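Side-chain contacts in 16S rRNA methyltransferase (Streptomyces sp. DSM 40477, PDB 3MQ2), which methylates N1 of adenine 1408 in 16S rRNA, with S-adenosyl-L-methionine as methyl donor, and so confers resistance to aminoglycosides such as kanamycin, neomycin and apramycin: residues Q13-A18 with N82-W87; V138-H143 with P156-D161. All blocks are in the same frame, centred on the assembly; numbering follows the deposited sequence. Where two conformers were deposited one is given.

Contact 1: Q13-A18 with N82-W87; sequences QEFSDA and NLLYLW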
ATOM      1  N   GLN A  13     -11.280   5.044  16.854  1.00 10.68           N
ATOM      2  CA  GLN A  13     -12.367   4.234  17.382  1.00 13.95           C
ATOM      3  C   GLN A  13     -12.225   2.772  16.984  1.00 15.95           C
ATOM      4  O   GLN A  13     -12.266   2.427  15.800  1.00 15.02           O
ATOM      5  CB  GLN A  13     -13.730   4.765  16.924  1.00 13.35           C
ATOM      6  CG  GLN A  13     -14.894   3.915  17.438  1.00 17.88           C
ATOM      7  CD  GLN A  13     -15.021   3.947  18.953  1.00 21.10           C
ATOM      8  OE1 GLN A  13     -15.183   5.012  19.545  1.00 22.03           O
ATOM      9  NE2 GLN A  13     -14.957   2.776  19.585  1.00 21.01           N
ATOM     10  N   GLU A  14     -12.048   1.915  17.982  1.00 14.90           N
ATOM     11  CA  GLU A  14     -12.024   0.485  17.741  1.00 17.86           C
ATOM     12  C   GLU A  14     -13.405   0.032  17.301  1.00 16.89           C
ATOM     13  O   GLU A  14     -14.425   0.546  17.777  1.00 19.79           O
ATOM     14  CB  GLU A  14     -11.585  -0.276  18.998  1.00 19.06           C
ATOM     15  CG  GLU A  14     -10.135  -0.021  19.382  1.00 22.45           C
ATOM     16  CD  GLU A  14      -9.624  -0.929  20.492  1.00 28.38           C
ATOM     17  OE1 GLU A  14      -8.444  -0.780  20.869  1.00 35.78           O
ATOM     18  OE2 GLU A  14     -10.388  -1.781  20.992  1.00 23.31           O
ATOM     19  N   PHE A  15     -13.442  -0.930  16.391  1.00 17.86           N
ATOM     20  CA  PHE A  15     -14.701  -1.565  16.041  1.00 19.92           C
ATOM     21  C   PHE A  15     -14.483  -3.039  15.678  1.00 21.40           C
ATOM     22  O   PHE A  15     -13.356  -3.475  15.438  1.00 22.12           O
ATOM     23  CB  PHE A  15     -15.414  -0.794  14.924  1.00 17.78           C
ATOM     24  CG  PHE A  15     -14.701  -0.832  13.614  1.00 19.06           C
ATOM     25  CD1 PHE A  15     -13.572  -0.063  13.402  1.00 15.86           C
ATOM     26  CD2 PHE A  15     -15.168  -1.629  12.584  1.00 25.70           C
ATOM     27  CE1 PHE A  15     -12.907  -0.097  12.183  1.00 19.33           C
ATOM     28  CE2 PHE A  15     -14.515  -1.665  11.362  1.00 21.47           C
ATOM     29  CZ  PHE A  15     -13.383  -0.896  11.162  1.00 19.61           C
ATOM     30  N   SER A  16     -15.563  -3.802  15.645  1.00 22.08           N
ATOM     31  CA  SER A  16     -15.447  -5.255  15.594  1.00 26.41           C
ATOM     32  C   SER A  16     -15.281  -5.798  14.182  1.00 24.17           C
ATOM     33  O   SER A  16     -15.677  -5.164  13.203  1.00 26.47           O
ATOM     34  CB  SER A  16     -16.675  -5.896  16.245  1.00 29.89           C
ATOM     35  OG  SER A  16     -17.840  -5.615  15.491  1.00 32.06           O
ATOM     36  N   ASP A  17     -14.686  -6.980  14.083  1.00 27.06           N
ATOM     37  CA  ASP A  17     -14.572  -7.693  12.814  0.57 31.45           C
ATOM     38  C   ASP A  17     -15.947  -7.907  12.197  1.00 28.41           C
ATOM     39  O   ASP A  17     -16.114  -7.878  10.979  1.00 27.97           O
ATOM     40  CB  ASP A  17     -13.908  -9.053  13.031  0.57 36.25           C
ATOM     41  CG  ASP A  17     -12.604  -8.949  13.786  0.57 37.62           C
ATOM     42  OD1 ASP A  17     -12.009  -7.853  13.796  0.57 39.93           O
ATOM     43  OD2 ASP A  17     -12.173  -9.967  14.368  0.57 37.63           O
ATOM     44  N   ALA A  18     -16.933  -8.145  13.056  1.00 33.61           N
ATOM     45  CA  ALA A  18     -18.302  -8.361  12.608  1.00 34.83           C
ATOM     46  C   ALA A  18     -18.856  -7.113  11.927  1.00 32.06           C
ATOM     47  O   ALA A  18     -19.564  -7.200  10.924  1.00 32.41           O
ATOM     48  CB  ALA A  18     -19.185  -8.771  13.778  1.00 40.05           C
ATOM     49  N   ASN A  82     -17.045   4.467   1.100  1.00 13.60           N
ATOM     50  CA  ASN A  82     -16.302   3.247   0.775  1.00 14.26           C
ATOM     51  C   ASN A  82     -14.817   3.363   1.084  1.00 15.19           C
ATOM     52  O   ASN A  82     -13.984   2.795   0.388  1.00 14.87           O
ATOM     53  CB  ASN A  82     -16.486   2.885  -0.700  1.00 12.64           C
ATOM     54  CG  ASN A  82     -15.949   3.958  -1.642  1.00 16.02           C
ATOM     55  OD1 ASN A  82     -15.990   5.153  -1.333  1.00 19.10           O
ATOM     56  ND2 ASN A  82     -15.444   3.536  -2.796  1.00 16.13           N
ATOM     57  N   LEU A  83     -14.499   4.106   2.133  1.00 12.35           N
ATOM     58  CA  LEU A  83     -13.112   4.384   2.489  1.00  8.70           C
ATOM     59  C   LEU A  83     -12.952   4.310   4.002  1.00 11.83           C
ATOM     60  O   LEU A  83     -13.687   4.951   4.754  1.00 13.50           O
ATOM     61  CB  LEU A  83     -12.723   5.772   1.977  1.00 11.79           C
ATOM     62  CG  LEU A  83     -11.306   6.272   2.261  1.00 11.88           C
ATOM     63  CD1 LEU A  83     -10.249   5.267   1.782  1.00 11.86           C
ATOM     64  CD2 LEU A  83     -11.117   7.628   1.573  1.00 10.81           C
ATOM     65  N   LEU A  84     -11.984   3.519   4.440  1.00  9.20           N
ATOM     66  CA  LEU A  84     -11.760   3.288   5.848  1.00  9.58           C
ATOM     67  C   LEU A  84     -10.267   3.404   6.132  1.00  9.20           C
ATOM     68  O   LEU A  84      -9.464   2.692   5.536  1.00 10.80           O
ATOM     69  CB  LEU A  84     -12.263   1.886   6.207  1.00 10.98           C
ATOM     70  CG  LEU A  84     -11.928   1.330   7.580  1.00 13.56           C
ATOM     71  CD1 LEU A  84     -12.630   2.139   8.652  1.00 15.77           C
ATOM     72  CD2 LEU A  84     -12.361  -0.135   7.650  1.00 17.03           C
ATOM     73  N   TYR A  85      -9.904   4.320   7.026  1.00  7.54           N
ATOM     74  CA  TYR A  85      -8.521   4.474   7.463  1.00  9.42           C
ATOM     75  C   TYR A  85      -8.318   3.773   8.805  1.00  8.87           C
ATOM     76  O   TYR A  85      -9.102   3.962   9.741  1.00 11.64           O
ATOM     77  CB  TYR A  85      -8.168   5.960   7.601  1.00 10.15           C
ATOM     78  CG  TYR A  85      -8.090   6.662   6.270  1.00  9.03           C
ATOM     79  CD1 TYR A  85      -6.967   6.538   5.472  1.00  9.30           C
ATOM     80  CD2 TYR A  85      -9.154   7.429   5.802  1.00  9.29           C
ATOM     81  CE1 TYR A  85      -6.893   7.175   4.247  1.00 10.44           C
ATOM     82  CE2 TYR A  85      -9.098   8.059   4.576  1.00 11.87           C
ATOM     83  CZ  TYR A  85      -7.963   7.925   3.805  1.00 12.16           C
ATOM     84  OH  TYR A  85      -7.896   8.553   2.587  1.00 11.67           O
ATOM     85  N   LEU A  86      -7.261   2.969   8.897  1.00  6.48           N
ATOM     86  CA  LEU A  86      -6.993   2.186  10.104  1.00  6.33           C
ATOM     87  C   LEU A  86      -5.592   2.460  10.638  1.00  7.76           C
ATOM     88  O   LEU A  86      -4.666   2.739   9.886  1.00 10.04           O
ATOM     89  CB  LEU A  86      -7.113   0.684   9.799  1.00  7.30           C
ATOM     90  CG  LEU A  86      -8.463   0.194   9.284  1.00  7.44           C
ATOM     91  CD1 LEU A  86      -8.430  -1.329   9.092  1.00  8.90           C
ATOM     92  CD2 LEU A  86      -9.607   0.567  10.233  1.00 11.75           C
ATOM     93  N   TRP A  87      -5.436   2.343  11.948  1.00  8.61           N
ATOM     94  CA  TRP A  87      -4.149   2.558  12.596  1.00  9.61           C
ATOM     95  C   TRP A  87      -3.514   1.208  12.823  1.00 10.60           C
ATOM     96  O   TRP A  87      -3.988   0.441  13.652  1.00  9.59           O
ATOM     97  CB  TRP A  87      -4.401   3.210  13.952  1.00  7.61           C
ATOM     98  CG  TRP A  87      -3.199   3.714  14.683  1.00 10.36           C
ATOM     99  CD1 TRP A  87      -1.967   4.045  14.167  1.00 11.33           C
ATOM    100  CD2 TRP A  87      -3.125   3.967  16.095  1.00  9.59           C
ATOM    101  NE1 TRP A  87      -1.141   4.499  15.184  1.00 10.96           N
ATOM    102  CE2 TRP A  87      -1.830   4.457  16.364  1.00 10.25           C
ATOM    103  CE3 TRP A  87      -4.038   3.839  17.145  1.00 10.15           C
ATOM    104  CZ2 TRP A  87      -1.422   4.807  17.654  1.00 12.25           C
ATOM    105  CZ3 TRP A  87      -3.627   4.192  18.429  1.00 12.35           C
ATOM    106  CH2 TRP A  87      -2.331   4.663  18.670  1.00 16.26           C
TER

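Contact 2: V138-H143 with P156-D161; sequences VALNLH and PEPTPD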
ATOM      1  N   VAL A 138       3.599  -3.104  -5.771  1.00 10.76           N
ATOM      2  CA  VAL A 138       4.600  -2.535  -4.877  1.00  9.44           C
ATOM      3  C   VAL A 138       5.368  -1.511  -5.688  1.00 11.92           C
ATOM      4  O   VAL A 138       5.989  -1.852  -6.695  1.00 12.13           O
ATOM      5  CB  VAL A 138       5.589  -3.590  -4.345  1.00 12.43           C
ATOM      6  CG1 VAL A 138       6.685  -2.910  -3.530  1.00 13.40           C
ATOM      7  CG2 VAL A 138       4.871  -4.640  -3.493  1.00 12.47           C
ATOM      8  N   ALA A 139       5.309  -0.250  -5.279  1.00  9.39           N
ATOM      9  CA  ALA A 139       5.991   0.780  -6.053  1.00  9.02           C
ATOM     10  C   ALA A 139       7.188   1.223  -5.239  1.00 12.10           C
ATOM     11  O   ALA A 139       7.046   1.921  -4.230  1.00 11.87           O
ATOM     12  CB  ALA A 139       5.069   1.935  -6.339  1.00 10.54           C
ATOM     13  N   LEU A 140       8.368   0.776  -5.653  1.00 10.02           N
ATOM     14  CA  LEU A 140       9.577   1.070  -4.895  1.00  8.42           C
ATOM     15  C   LEU A 140      10.079   2.467  -5.217  1.00 10.29           C
ATOM     16  O   LEU A 140      10.210   2.829  -6.379  1.00 12.52           O
ATOM     17  CB  LEU A 140      10.677   0.068  -5.227  1.00 10.26           C
ATOM     18  CG  LEU A 140      10.447  -1.382  -4.830  1.00 11.98           C
ATOM     19  CD1 LEU A 140      11.647  -2.215  -5.244  1.00 16.36           C
ATOM     20  CD2 LEU A 140      10.188  -1.507  -3.321  1.00  9.00           C
ATOM     21  N   ASN A 141      10.348   3.246  -4.173  1.00  7.41           N
ATOM     22  CA  ASN A 141      11.023   4.529  -4.335  1.00  9.12           C
ATOM     23  C   ASN A 141      12.510   4.247  -4.449  1.00 10.88           C
ATOM     24  O   ASN A 141      13.156   3.865  -3.468  1.00  9.96           O
ATOM     25  CB  ASN A 141      10.748   5.409  -3.115  1.00 11.53           C
ATOM     26  CG  ASN A 141      11.382   6.788  -3.226  1.00 14.10           C
ATOM     27  OD1 ASN A 141      12.215   7.043  -4.097  1.00 11.02           O
ATOM     28  ND2 ASN A 141      10.996   7.686  -2.316  1.00 19.17           N
ATOM     29  N   LEU A 142      13.053   4.419  -5.651  1.00  9.87           N
ATOM     30  CA  LEU A 142      14.434   4.057  -5.916  1.00  8.18           C
ATOM     31  C   LEU A 142      15.427   4.976  -5.179  1.00 12.49           C
ATOM     32  O   LEU A 142      16.609   4.660  -5.063  1.00 10.84           O
ATOM     33  CB  LEU A 142      14.683   4.022  -7.429  1.00  9.96           C
ATOM     34  CG  LEU A 142      13.868   2.969  -8.187  1.00 15.80           C
ATOM     35  CD1 LEU A 142      13.898   3.233  -9.691  1.00 15.02           C
ATOM     36  CD2 LEU A 142      14.360   1.556  -7.874  1.00 16.69           C
ATOM     37  N   HIS A 143      14.934   6.082  -4.626  1.00  9.13           N
ATOM     38  CA  HIS A 143      15.814   6.967  -3.875  1.00  9.10           C
ATOM     39  C   HIS A 143      16.285   6.342  -2.569  1.00 11.55           C
ATOM     40  O   HIS A 143      17.194   6.861  -1.921  1.00  9.24           O
ATOM     41  CB  HIS A 143      15.176   8.348  -3.671  1.00  9.42           C
ATOM     42  CG  HIS A 143      15.046   9.113  -4.943  1.00 12.25           C
ATOM     43  ND1 HIS A 143      15.949  10.084  -5.325  1.00 15.42           N
ATOM     44  CD2 HIS A 143      14.154   9.009  -5.958  1.00 12.84           C
ATOM     45  CE1 HIS A 143      15.605  10.560  -6.509  1.00 16.71           C
ATOM     46  NE2 HIS A 143      14.526   9.915  -6.919  1.00 15.38           N
ATOM     47  N   PRO A 156      21.505  -4.108  -3.776  1.00 20.07           N
ATOM     48  CA  PRO A 156      21.737  -3.164  -4.874  1.00 19.67           C
ATOM     49  C   PRO A 156      20.411  -2.559  -5.317  1.00 17.28           C
ATOM     50  O   PRO A 156      19.374  -3.154  -5.043  1.00 20.51           O
ATOM     51  CB  PRO A 156      22.308  -4.055  -5.980  1.00 28.37           C
ATOM     52  CG  PRO A 156      21.729  -5.404  -5.701  1.00 32.68           C
ATOM     53  CD  PRO A 156      21.663  -5.511  -4.200  1.00 25.75           C
ATOM     54  N   GLU A 157      20.433  -1.401  -5.973  1.00 17.52           N
ATOM     55  CA  GLU A 157      19.194  -0.815  -6.478  1.00 15.97           C
ATOM     56  C   GLU A 157      18.576  -1.755  -7.509  1.00 19.37           C
ATOM     57  O   GLU A 157      19.243  -2.154  -8.461  1.00 19.83           O
ATOM     58  CB  GLU A 157      19.440   0.553  -7.117  1.00 15.14           C
ATOM     59  CG  GLU A 157      18.150   1.191  -7.663  1.00 14.68           C
ATOM     60  CD  GLU A 157      18.365   2.548  -8.303  1.00 22.96           C
ATOM     61  OE1 GLU A 157      19.144   3.360  -7.750  1.00 21.61           O
ATOM     62  OE2 GLU A 157      17.746   2.803  -9.364  1.00 19.98           O
ATOM     63  N   PRO A 158      17.300  -2.119  -7.322  1.00 14.62           N
ATOM     64  CA  PRO A 158      16.699  -3.065  -8.270  1.00 14.73           C
ATOM     65  C   PRO A 158      16.342  -2.432  -9.607  1.00 18.71           C
ATOM     66  O   PRO A 158      15.998  -1.257  -9.698  1.00 17.23           O
ATOM     67  CB  PRO A 158      15.425  -3.516  -7.555  1.00 17.01           C
ATOM     68  CG  PRO A 158      15.071  -2.356  -6.675  1.00 20.35           C
ATOM     69  CD  PRO A 158      16.391  -1.789  -6.213  1.00 18.30           C
ATOM     70  N   THR A 159      16.428  -3.236 -10.656  1.00 21.54           N
ATOM     71  CA  THR A 159      16.048  -2.795 -11.984  1.00 17.00           C
ATOM     72  C   THR A 159      15.016  -3.791 -12.478  1.00 19.20           C
ATOM     73  O   THR A 159      14.857  -4.855 -11.878  1.00 22.26           O
ATOM     74  CB  THR A 159      17.244  -2.826 -12.941  1.00 22.81           C
ATOM     75  OG1 THR A 159      17.650  -4.186 -13.140  1.00 25.75           O
ATOM     76  CG2 THR A 159      18.407  -2.022 -12.369  1.00 25.70           C
ATOM     77  N   PRO A 160      14.314  -3.456 -13.570  1.00 20.21           N
ATOM     78  CA  PRO A 160      13.356  -4.413 -14.122  1.00 23.53           C
ATOM     79  C   PRO A 160      13.988  -5.792 -14.292  1.00 24.96           C
ATOM     80  O   PRO A 160      13.376  -6.798 -13.928  1.00 27.78           O
ATOM     81  CB  PRO A 160      13.017  -3.803 -15.485  1.00 23.34           C
ATOM     82  CG  PRO A 160      13.142  -2.339 -15.253  1.00 22.77           C
ATOM     83  CD  PRO A 160      14.309  -2.185 -14.315  1.00 18.84           C
ATOM     84  N   ASP A 161      15.204  -5.842 -14.822  1.00 21.04           N
ATOM     85  CA  ASP A 161      15.842  -7.131 -15.064  1.00 33.64           C
ATOM     86  C   ASP A 161      16.315  -7.812 -13.784  1.00 33.13           C
ATOM     87  O   ASP A 161      16.078  -9.003 -13.582  1.00 33.83           O
ATOM     88  CB  ASP A 161      17.002  -6.991 -16.049  1.00 38.69           C
ATOM     89  CG  ASP A 161      16.540  -6.567 -17.429  1.00 48.17           C
ATOM     90  OD1 ASP A 161      15.357  -6.800 -17.759  1.00 49.25           O
ATOM     91  OD2 ASP A 161      17.358  -6.002 -18.183  1.00 50.28           O
TER

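Contact 1: Q13-A18 with N82-W87
Phe15, just after the N-terminal hairpin of strands 5-8 and 11-14, points the edge of its ring at Leu84 and Leu86 of strand 83-87, an outermost strand of the seven-stranded Rossmann-like methyltransferase sheet. The contact between the two segments is apolar. The CD2 methyls of both leucines meet the ring at its edge, near its plane, while Leu84 CD1 stands well to one side of that plane. Both methyls of Leu84 reach Phe15 CZ, CD2 at 3.7 Å and CD1 at 4.0 Å, from the same side of the ring plane. Phe15 and Leu84 point at each other from opposing directions, whereas Leu86 runs across the phenylalanine at about a right angle and reaches Phe15 CE1 with CD2 at 3.9 Å. With its CG set between backbone N and carbonyl carbon (chi1 67°), Phe15 turns the ring toward the strand. Arg6 of strand 5-8 touches both Phe15 and Leu84, and Leu86 also packs on Pro94.

Hydrogen bonds shape the 13-18 segment itself. Ser16 caps helix 17-24 through OG to Glu19 N. Before it, Gln13 NE2 donates to Glu14 O over 2.9 Å at 168°, in the carbonyl plane and on a lone pair.

Contact 2: V138-H143 with P156-D161
Leu142 and Glu157 bring the two backbones nearest each other, with their CA atoms 6.8 Å apart, where strand 134-141 has just given way to a 3-10 turn and the chain is nearing helix 160-173. The side chains fill the gap between them. Glu157 is stretched out, its CG anti to the backbone N (chi1 180°) and the chain extended beyond; this extended chain reaches the leucine and crosses it at about a right angle. Its aliphatic part does much of the packing: Glu157 CG is 3.8 Å from Leu142 CD2, and the carboxylate continues past the same leucine, with Glu157 OE2 3.8 Å from Leu142 CB. That oxygen finds its charged partner outside the two segments, in a salt bridge to Arg146 NH2, which probably favours the ionised form.

Leu142 CD2 also rests 3.7 Å from Pro158 O and lies 4.2 Å from Pro158 CG. Leu140 CD1 meets that same ring carbon, Pro158 CG, at 3.7 Å, coming in at a slant; Leu210 and Trp145 touch the same proline. This is the start of a beta-alpha-beta crossover: helix 160-173 carries the chain from strand 134-141 to the parallel strand 176-184, with the antiparallel strand 209-216 lying between them in the sheet. Leu140 also touches Leu112 and Val115 of helix 109-116, and its side chain is about 4 Å from that of Pro107 of the S-adenosyl-L-methionine site.

Polar bonds shape both ends. Thr159 is the N-cap of helix 160-173, and its backbone N bonds to Ser162 OG, as in a capping box. At the strand end, Asn141 OD1 accepts from His143 N at 2.9 Å, an Asx turn in which the donor stands 41° out of the carbonyl plane.

Both contacts are largely buried and reach the same sheet, yet they sit on opposite sides of the chain's centre, with their own centres about 32 Å apart and nearest atoms about 17 Å apart. Contact 1 ties the loop that follows the N-terminal hairpin to an outermost strand; contact 2 joins the end of a more central strand to the loop leading into a crossover helix. The first rests on an aromatic rim against leucine methyls, while the second buries more surface, 176 against 95 Å², and mixes leucine and proline packing with a glutamate whose charge is paired beside it. Along the chain, contact 1 closes before contact 2 opens.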